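Local coordinates for protein beta sliding clamp (Borrelia burgdorferi, PDB 6DJ8) that probably forms a ring of two head-to-tail subunits around DNA, tethering DNA polymerases and other proteins to it and so making replication processive, at residues F77-F86 / I101-I112; S369-E377 / F383-S391. All blocks are in the same frame, centred on the assembly; numbering follows the deposited sequence.

Contact 1: F77-F86 / I101-I112; sequences FKVLINASNF and IVFNENNSKLEI
V79 meets F103 where two antiparallel sheets face each other within the N-terminal domain, one continuing into the central domain, strand 77-82 lying almost at right angles (87°) to strand 101-104. It is a CH-pi contact: V79 CG2 stands 3.5 Å from the centroid of the F103 ring, 11° off its normal. F103 rises to it with CG anti to the backbone N (chi1 178°). F77 slides past F103 the opposite way, its ring nearly parallel to the other but so offset that they barely overlap, and the closer touch is F77 CE2 to F103 CB at 3.6 Å. The other branch of the valine, CG1, rests 3.7 Å from L110 CD1. The second branch of L110, CD2, meets both I81 CD1 and F86 CE1, 3.8 Å from each. The F86 ring, at the start of helix 83-92, offers its edge to I101 CD1, 3.9 Å from F86 CZ. Hydrogen bonds play no part across this interface; they shape each side. Strand 77-82 pairs with strand 44-50, while the turn joining strands 101-104 and 109-112 closes in a G1 beta bulge, S108 and K109 both facing N104. The helix carrying F86 is N-capped by N82, whose OD1 accepts from N85 N at 2.9 Å.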
loop_
_atom_site.group_PDB
_atom_site.type_symbol
_atom_site.label_atom_id
_atom_site.label_comp_id
_atom_site.label_asym_id
_atom_site.label_seq_id
_atom_site.Cartn_x
_atom_site.Cartn_y
_atom_site.Cartn_z
ATOM N N PHE A 77 36.725 -9.666 10.937
ATOM C CA PHE A 77 36.213 -8.772 11.967
ATOM C C PHE A 77 34.707 -8.963 12.043
ATOM O O PHE A 77 34.096 -9.557 11.155
ATOM C CB PHE A 77 36.558 -7.304 11.669
ATOM C CG PHE A 77 35.915 -6.763 10.406
ATOM C CD1 PHE A 77 36.497 -6.965 9.167
ATOM C CD2 PHE A 77 34.728 -6.054 10.469
ATOM C CE1 PHE A 77 35.914 -6.453 8.015
ATOM C CE2 PHE A 77 34.124 -5.547 9.312
ATOM C CZ PHE A 77 34.716 -5.748 8.086
ATOM N N LYS A 78 34.110 -8.410 13.096
ATOM C CA LYS A 78 32.665 -8.445 13.277
ATOM C C LYS A 78 32.155 -7.029 13.513
ATOM O O LYS A 78 32.876 -6.177 14.038
ATOM C CB LYS A 78 32.241 -9.348 14.451
ATOM C CG LYS A 78 32.720 -10.789 14.354
ATOM C CD LYS A 78 32.055 -11.638 15.425
ATOM C CE LYS A 78 32.582 -13.059 15.430
ATOM N NZ LYS A 78 31.454 -14.024 15.643
ATOM N N VAL A 79 30.911 -6.788 13.091
ATOM C CA VAL A 79 30.232 -5.503 13.251
ATOM C C VAL A 79 28.775 -5.753 13.624
ATOM O O VAL A 79 28.092 -6.550 12.976
ATOM C CB VAL A 79 30.300 -4.644 11.970
ATOM C CG1 VAL A 79 29.402 -3.447 12.115
ATOM C CG2 VAL A 79 31.724 -4.179 11.730
ATOM N N LEU A 80 28.303 -5.074 14.666
ATOM C CA LEU A 80 26.890 -5.051 15.020
ATOM C C LEU A 80 26.302 -3.721 14.562
ATOM O O LEU A 80 26.777 -2.655 14.984
ATOM C CB LEU A 80 26.715 -5.229 16.523
ATOM C CG LEU A 80 25.304 -5.428 17.057
ATOM C CD1 LEU A 80 24.778 -6.787 16.607
ATOM C CD2 LEU A 80 25.311 -5.326 18.583
ATOM N N ILE A 81 25.296 -3.768 13.697
ATOM C CA ILE A 81 24.761 -2.544 13.101
ATOM C C ILE A 81 23.249 -2.644 12.976
ATOM O O ILE A 81 22.712 -3.693 12.615
ATOM C CB ILE A 81 25.405 -2.248 11.734
ATOM C CG1 ILE A 81 24.800 -0.983 11.099
ATOM C CG2 ILE A 81 25.234 -3.412 10.782
ATOM C CD1 ILE A 81 25.557 -0.570 9.878
ATOM N N ASN A 82 22.567 -1.544 13.286
ATOM C CA ASN A 82 21.122 -1.443 13.125
ATOM C C ASN A 82 20.692 -1.921 11.749
ATOM O O ASN A 82 21.189 -1.431 10.734
ATOM C CB ASN A 82 20.694 0.005 13.353
ATOM C CG ASN A 82 19.229 0.216 13.105
ATOM O OD1 ASN A 82 18.830 0.695 12.036
ATOM N ND2 ASN A 82 18.407 -0.167 14.076
ATOM N N ALA A 83 19.767 -2.897 11.718
ATOM C CA ALA A 83 19.438 -3.565 10.462
ATOM C C ALA A 83 18.782 -2.612 9.467
ATOM O O ALA A 83 19.052 -2.687 8.266
ATOM C CB ALA A 83 18.501 -4.752 10.718
ATOM N N SER A 84 17.872 -1.763 9.947
ATOM C CA SER A 84 17.140 -0.850 9.072
ATOM C C SER A 84 18.081 0.168 8.417
ATOM O O SER A 84 17.974 0.450 7.215
ATOM C CB SER A 84 16.045 -0.156 9.887
ATOM O OG SER A 84 15.314 0.769 9.110
ATOM N N ASN A 85 19.021 0.719 9.187
ATOM C CA ASN A 85 19.972 1.666 8.605
ATOM C C ASN A 85 20.887 0.985 7.595
ATOM O O ASN A 85 21.157 1.534 6.522
ATOM C CB ASN A 85 20.802 2.335 9.697
ATOM C CG ASN A 85 19.988 3.282 10.544
ATOM O OD1 ASN A 85 18.844 3.593 10.216
ATOM N ND2 ASN A 85 20.577 3.755 11.638
ATOM N N PHE A 86 21.371 -0.213 7.919
ATOM C CA PHE A 86 22.266 -0.912 7.006
ATOM C C PHE A 86 21.560 -1.234 5.702
ATOM O O PHE A 86 22.131 -1.079 4.619
ATOM C CB PHE A 86 22.774 -2.198 7.670
ATOM C CG PHE A 86 23.928 -2.829 6.960
ATOM C CD1 PHE A 86 24.857 -2.053 6.288
ATOM C CD2 PHE A 86 24.075 -4.206 6.944
ATOM C CE1 PHE A 86 25.920 -2.635 5.628
ATOM C CE2 PHE A 86 25.141 -4.791 6.295
ATOM C CZ PHE A 86 26.065 -3.996 5.630
ATOM N N ILE A 101 32.814 -1.912 1.840
ATOM C CA ILE A 101 32.335 -1.557 3.167
ATOM C C ILE A 101 33.534 -1.574 4.100
ATOM O O ILE A 101 34.179 -2.609 4.264
ATOM C CB ILE A 101 31.235 -2.517 3.629
ATOM C CG1 ILE A 101 30.032 -2.398 2.668
ATOM C CG2 ILE A 101 30.857 -2.228 5.063
ATOM C CD1 ILE A 101 28.878 -3.376 2.937
ATOM N N VAL A 102 33.833 -0.428 4.703
ATOM C CA VAL A 102 35.011 -0.236 5.537
ATOM C C VAL A 102 34.533 -0.087 6.969
ATOM O O VAL A 102 33.590 0.663 7.233
ATOM C CB VAL A 102 35.818 1.002 5.102
ATOM C CG1 VAL A 102 37.023 1.201 6.019
ATOM C CG2 VAL A 102 36.256 0.879 3.654
ATOM N N PHE A 103 35.158 -0.810 7.890
ATOM C CA PHE A 103 34.797 -0.690 9.293
ATOM C C PHE A 103 35.802 0.234 9.954
ATOM O O PHE A 103 37.001 -0.060 9.975
ATOM C CB PHE A 103 34.745 -2.044 10.000
ATOM C CG PHE A 103 34.421 -1.946 11.467
ATOM C CD1 PHE A 103 33.471 -1.048 11.918
ATOM C CD2 PHE A 103 35.016 -2.793 12.387
ATOM C CE1 PHE A 103 33.152 -0.956 13.255
ATOM C CE2 PHE A 103 34.699 -2.713 13.732
ATOM C CZ PHE A 103 33.763 -1.796 14.167
ATOM N N ASN A 104 35.299 1.311 10.536
ATOM C CA ASN A 104 36.100 2.324 11.222
ATOM C C ASN A 104 35.828 2.087 12.695
ATOM O O ASN A 104 34.921 2.682 13.282
ATOM C CB ASN A 104 35.674 3.729 10.779
ATOM C CG ASN A 104 36.542 4.838 11.368
ATOM O OD1 ASN A 104 36.274 6.021 11.138
ATOM N ND2 ASN A 104 37.570 4.470 12.116
ATOM N N GLU A 105 36.646 1.224 13.296
ATOM C CA GLU A 105 36.468 0.909 14.702
ATOM C C GLU A 105 36.785 2.104 15.589
ATOM O O GLU A 105 36.171 2.262 16.648
ATOM C CB GLU A 105 37.344 -0.288 15.067
ATOM C CG GLU A 105 36.896 -1.061 16.291
ATOM C CD GLU A 105 37.934 -2.079 16.727
ATOM O OE1 GLU A 105 39.143 -1.811 16.535
ATOM O OE2 GLU A 105 37.542 -3.145 17.254
ATOM N N ASN A 106 37.686 2.985 15.150
ATOM C CA ASN A 106 38.013 4.157 15.955
ATOM C C ASN A 106 36.828 5.100 16.116
ATOM O O ASN A 106 36.767 5.837 17.105
ATOM C CB ASN A 106 39.183 4.925 15.325
ATOM C CG ASN A 106 40.528 4.510 15.881
ATOM O OD1 ASN A 106 40.909 4.925 16.977
ATOM N ND2 ASN A 106 41.263 3.702 15.125
ATOM N N ASN A 107 35.866 5.071 15.195
ATOM C CA ASN A 107 34.725 5.970 15.259
ATOM C C ASN A 107 33.391 5.238 15.349
ATOM O O ASN A 107 32.339 5.888 15.309
ATOM C CB ASN A 107 34.731 6.912 14.044
ATOM C CG ASN A 107 35.838 7.964 14.124
ATOM O OD1 ASN A 107 36.256 8.360 15.213
ATOM N ND2 ASN A 107 36.323 8.406 12.965
ATOM N N SER A 108 33.402 3.914 15.455
ATOM C CA SER A 108 32.183 3.105 15.463
ATOM C C SER A 108 31.288 3.451 14.274
ATOM O O SER A 108 30.132 3.840 14.415
ATOM C CB SER A 108 31.436 3.269 16.787
ATOM O OG SER A 108 32.142 2.635 17.843
ATOM N N LYS A 109 31.867 3.304 13.086
ATOM C CA LYS A 109 31.197 3.654 11.846
ATOM C C LYS A 109 31.589 2.679 10.749
ATOM O O LYS A 109 32.716 2.178 10.706
ATOM C CB LYS A 109 31.525 5.086 11.400
ATOM C CG LYS A 109 30.454 6.091 11.784
ATOM C CD LYS A 109 31.052 7.446 12.084
ATOM C CE LYS A 109 29.997 8.428 12.596
ATOM N NZ LYS A 109 29.434 8.027 13.919
ATOM N N LEU A 110 30.627 2.395 9.896
ATOM C CA LEU A 110 30.851 1.733 8.627
ATOM C C LEU A 110 30.924 2.833 7.576
ATOM O O LEU A 110 30.062 3.713 7.546
ATOM C CB LEU A 110 29.708 0.770 8.337
ATOM C CG LEU A 110 30.038 -0.711 8.214
ATOM C CD1 LEU A 110 30.685 -1.189 9.474
ATOM C CD2 LEU A 110 28.731 -1.462 7.980
ATOM N N GLU A 111 31.979 2.833 6.776
ATOM C CA GLU A 111 32.129 3.794 5.696
ATOM C C GLU A 111 31.938 2.996 4.421
ATOM O O GLU A 111 32.627 1.993 4.204
ATOM C CB GLU A 111 33.500 4.464 5.731
ATOM C CG GLU A 111 33.958 4.820 7.141
ATOM C CD GLU A 111 34.026 6.310 7.383
ATOM O OE1 GLU A 111 33.690 7.084 6.460
ATOM O OE2 GLU A 111 34.421 6.710 8.498
ATOM N N ILE A 112 31.004 3.433 3.585
ATOM C CA ILE A 112 30.606 2.680 2.409
ATOM C C ILE A 112 30.836 3.547 1.186
ATOM O O ILE A 112 30.489 4.738 1.175
ATOM C CB ILE A 112 29.139 2.232 2.509
ATOM C CG1 ILE A 112 28.900 1.561 3.868
ATOM C CG2 ILE A 112 28.780 1.327 1.357
ATOM C CD1 ILE A 112 27.519 0.894 4.022
#

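Contact 2: S369-E377 / F383-S391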
loop_
_atom_site.group_PDB
_atom_site.type_symbol
_atom_site.label_atom_id
_atom_site.label_comp_id
_atom_site.label_asym_id
_atom_site.label_seq_id
_atom_site.Cartn_x
_atom_site.Cartn_y
_atom_site.Cartn_z
ATOM N N SER A 369 -24.472 -32.648 9.339
ATOM C CA SER A 369 -25.332 -31.549 9.766
ATOM C C SER A 369 -24.907 -31.024 11.132
ATOM O O SER A 369 -24.707 -31.795 12.075
ATOM C CB SER A 369 -26.791 -32.015 9.796
ATOM O OG SER A 369 -27.667 -30.938 10.084
ATOM N N GLY A 370 -24.731 -29.714 11.219
ATOM C CA GLY A 370 -24.347 -29.084 12.487
ATOM C C GLY A 370 -22.972 -29.500 12.928
ATOM O O GLY A 370 -22.668 -29.321 14.097
ATOM N N ASN A 371 -22.173 -30.052 12.025
ATOM C CA ASN A 371 -20.805 -30.415 12.453
ATOM C C ASN A 371 -19.743 -29.709 11.609
ATOM O O ASN A 371 -20.104 -28.957 10.715
ATOM C CB ASN A 371 -20.611 -31.915 12.605
ATOM C CG ASN A 371 -20.348 -32.235 14.054
ATOM O OD1 ASN A 371 -19.219 -32.115 14.519
ATOM N ND2 ASN A 371 -21.403 -32.544 14.790
ATOM N N VAL A 372 -18.479 -30.018 11.883
ATOM C CA VAL A 372 -17.332 -29.423 11.227
ATOM C C VAL A 372 -17.457 -29.543 9.714
ATOM O O VAL A 372 -17.841 -30.586 9.176
ATOM C CB VAL A 372 -16.052 -30.100 11.750
ATOM C CG1 VAL A 372 -16.040 -31.572 11.372
ATOM C CG2 VAL A 372 -14.853 -29.432 11.222
ATOM N N LEU A 373 -17.103 -28.463 9.031
ATOM C CA LEU A 373 -16.983 -28.439 7.583
ATOM C C LEU A 373 -15.584 -28.904 7.196
ATOM O O LEU A 373 -14.588 -28.430 7.756
ATOM C CB LEU A 373 -17.236 -27.020 7.069
ATOM C CG LEU A 373 -17.784 -26.816 5.670
ATOM C CD1 LEU A 373 -19.193 -27.334 5.627
ATOM C CD2 LEU A 373 -17.747 -25.344 5.299
ATOM N N LYS A 374 -15.505 -29.824 6.244
ATOM C CA LYS A 374 -14.228 -30.350 5.783
ATOM C C LYS A 374 -13.976 -29.911 4.353
ATOM O O LYS A 374 -14.833 -30.096 3.479
ATOM C CB LYS A 374 -14.181 -31.873 5.873
ATOM C CG LYS A 374 -12.915 -32.470 5.268
ATOM C CD LYS A 374 -12.771 -33.947 5.663
ATOM C CE LYS A 374 -13.399 -34.871 4.629
ATOM N NZ LYS A 374 -12.858 -34.650 3.261
ATOM N N LEU A 375 -12.812 -29.314 4.128
ATOM C CA LEU A 375 -12.379 -28.877 2.811
ATOM C C LEU A 375 -11.213 -29.724 2.349
ATOM O O LEU A 375 -10.248 -29.906 3.097
ATOM C CB LEU A 375 -11.940 -27.408 2.825
ATOM C CG LEU A 375 -12.952 -26.275 2.777
ATOM C CD1 LEU A 375 -14.062 -26.488 3.760
ATOM C CD2 LEU A 375 -12.217 -24.894 3.031
ATOM N N SER A 376 -11.275 -30.184 1.105
ATOM C CA SER A 376 -10.197 -30.970 0.537
ATOM C C SER A 376 -10.208 -30.820 -0.974
ATOM O O SER A 376 -11.191 -30.372 -1.575
ATOM C CB SER A 376 -10.339 -32.444 0.921
ATOM O OG SER A 376 -11.631 -32.901 0.574
ATOM N N GLU A 377 -9.101 -31.230 -1.581
ATOM C CA GLU A 377 -8.871 -31.324 -3.014
ATOM C C GLU A 377 -9.227 -32.731 -3.481
ATOM O O GLU A 377 -8.917 -33.705 -2.785
ATOM C CB GLU A 377 -7.412 -31.020 -3.353
ATOM C CG GLU A 377 -7.043 -29.547 -3.254
ATOM C CD GLU A 377 -5.545 -29.270 -3.391
ATOM O OE1 GLU A 377 -4.739 -30.153 -3.034
ATOM O OE2 GLU A 377 -5.170 -28.160 -3.839
ATOM N N PHE A 383 -4.080 -33.676 2.322
ATOM C CA PHE A 383 -4.429 -32.389 2.908
ATOM C C PHE A 383 -5.895 -32.364 3.317
ATOM O O PHE A 383 -6.780 -32.693 2.517
ATOM C CB PHE A 383 -4.109 -31.258 1.935
ATOM C CG PHE A 383 -4.502 -29.901 2.428
ATOM C CD1 PHE A 383 -4.145 -29.471 3.695
ATOM C CD2 PHE A 383 -5.204 -29.043 1.608
ATOM C CE1 PHE A 383 -4.503 -28.207 4.139
ATOM C CE2 PHE A 383 -5.555 -27.781 2.035
ATOM C CZ PHE A 383 -5.210 -27.360 3.302
ATOM N N THR A 384 -6.146 -31.959 4.559
ATOM C CA THR A 384 -7.496 -31.751 5.068
ATOM C C THR A 384 -7.548 -30.423 5.799
ATOM O O THR A 384 -6.655 -30.120 6.598
ATOM C CB THR A 384 -7.911 -32.885 6.014
ATOM O OG1 THR A 384 -7.963 -34.098 5.279
ATOM C CG2 THR A 384 -9.260 -32.618 6.631
ATOM N N HIS A 385 -8.586 -29.635 5.532
ATOM C CA HIS A 385 -8.850 -28.421 6.290
ATOM C C HIS A 385 -10.264 -28.463 6.856
ATOM O O HIS A 385 -11.234 -28.732 6.132
ATOM C CB HIS A 385 -8.657 -27.158 5.453
ATOM C CG HIS A 385 -8.663 -25.907 6.273
ATOM N ND1 HIS A 385 -7.566 -25.479 6.997
ATOM C CD2 HIS A 385 -9.657 -25.021 6.531
ATOM C CE1 HIS A 385 -7.876 -24.359 7.630
ATOM N NE2 HIS A 385 -9.137 -24.058 7.360
ATOM N N LEU A 386 -10.366 -28.187 8.146
ATOM C CA LEU A 386 -11.613 -28.231 8.888
ATOM C C LEU A 386 -11.937 -26.837 9.389
ATOM O O LEU A 386 -11.042 -26.106 9.826
ATOM C CB LEU A 386 -11.516 -29.200 10.067
ATOM C CG LEU A 386 -11.071 -30.632 9.749
ATOM C CD1 LEU A 386 -10.914 -31.450 11.041
ATOM C CD2 LEU A 386 -12.056 -31.342 8.797
ATOM N N ILE A 387 -13.215 -26.478 9.326
ATOM C CA ILE A 387 -13.703 -25.206 9.831
ATOM C C ILE A 387 -14.946 -25.481 10.659
ATOM O O ILE A 387 -15.916 -26.064 10.155
ATOM C CB ILE A 387 -14.020 -24.215 8.693
ATOM C CG1 ILE A 387 -12.780 -23.986 7.825
ATOM C CG2 ILE A 387 -14.529 -22.904 9.271
ATOM C CD1 ILE A 387 -13.050 -23.193 6.550
ATOM N N MET A 388 -14.922 -25.068 11.916
ATOM C CA MET A 388 -16.106 -25.219 12.751
ATOM C C MET A 388 -17.138 -24.171 12.341
ATOM O O MET A 388 -16.784 -23.000 12.141
ATOM C CB MET A 388 -15.756 -25.095 14.236
ATOM C CG MET A 388 -16.860 -25.564 15.182
ATOM S SD MET A 388 -17.217 -27.336 15.076
ATOM C CE MET A 388 -18.488 -27.551 16.334
ATOM N N PRO A 389 -18.396 -24.549 12.160
ATOM C CA PRO A 389 -19.416 -23.553 11.837
ATOM C C PRO A 389 -19.660 -22.629 13.016
ATOM O O PRO A 389 -19.400 -22.964 14.172
ATOM C CB PRO A 389 -20.666 -24.385 11.515
ATOM C CG PRO A 389 -20.470 -25.667 12.267
ATOM C CD PRO A 389 -18.979 -25.904 12.183
ATOM N N MET A 390 -20.169 -21.446 12.695
ATOM C CA MET A 390 -20.656 -20.519 13.700
ATOM C C MET A 390 -22.119 -20.820 14.020
ATOM O O MET A 390 -22.844 -21.387 13.199
ATOM C CB MET A 390 -20.514 -19.077 13.196
ATOM C CG MET A 390 -19.068 -18.647 13.000
ATOM S SD MET A 390 -18.917 -17.011 12.250
ATOM C CE MET A 390 -19.783 -16.007 13.453
ATOM N N SER A 391 -22.555 -20.468 15.227
ATOM C CA SER A 391 -23.956 -20.697 15.664
ATOM C C SER A 391 -24.885 -19.880 14.785
ATOM O O SER A 391 -24.707 -18.685 14.693
ATOM C CB SER A 391 -24.155 -20.350 17.082
ATOM O OG SER A 391 -23.321 -21.141 17.887
#
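H385 O receives the shortest hydrogen bond of this antiparallel hairpin, from L375 N at 2.6 Å and almost straight (174°), and K374 CA adds a CA-H...O contact to the same oxygen. The reverse bond, from H385 N to L375 O, is 3.0 Å long. Two residues along, beyond the non-hydrogen-bonded pair K374 and L386, L373 and I387 exchange a second pair, I387 N lying in the carbonyl plane of L373 O at 2.9 Å. L386 CA also approaches L373 O, at 3.2 Å. Side chains then separate by face. L375 CD2 reaches I387 CD1 at 4.0 Å on the side packed against helix 348-355 and strand 342-347, where H385 ND1 is satisfied by S204 OG. On the other face CB, CG and CD of K374 lie across L386 CD2 and T384 CG2, CB 3.7 Å from L386 CD2, before the chain bends. At the open end, V372 directs CG2 anti to its own N and onto L386 CB at 3.5 Å, and P389 CD abuts N371 O. Main-chain bonds hold the strands together, while V372, M388 and, by backbone hydrogen bonds, S391 meet the bound peptide, consistent with the partner-binding pocket known in this family.

How the contacts relate
Both contacts are largely buried, yet they exemplify two different ways of joining secondary-structure elements. Contact 1 brings together elements of separate sheets in the N-terminal domain and relies on apolar and aromatic surfaces; contact 2 joins neighbouring strands of one sheet in the C-terminal domain and is held by main-chain hydrogen bonds, with side-chain packing added on both faces and more surface buried. No element is common to the two, whose nearest atoms are about 33 Å apart on opposite sides of the chain's centre. Their outer fringes face different partners: at contact 1, K109 and N85 meet the second subunit, K109 through a hydrogen bond to T322 of that subunit, whereas contact 2 borders the bound peptide.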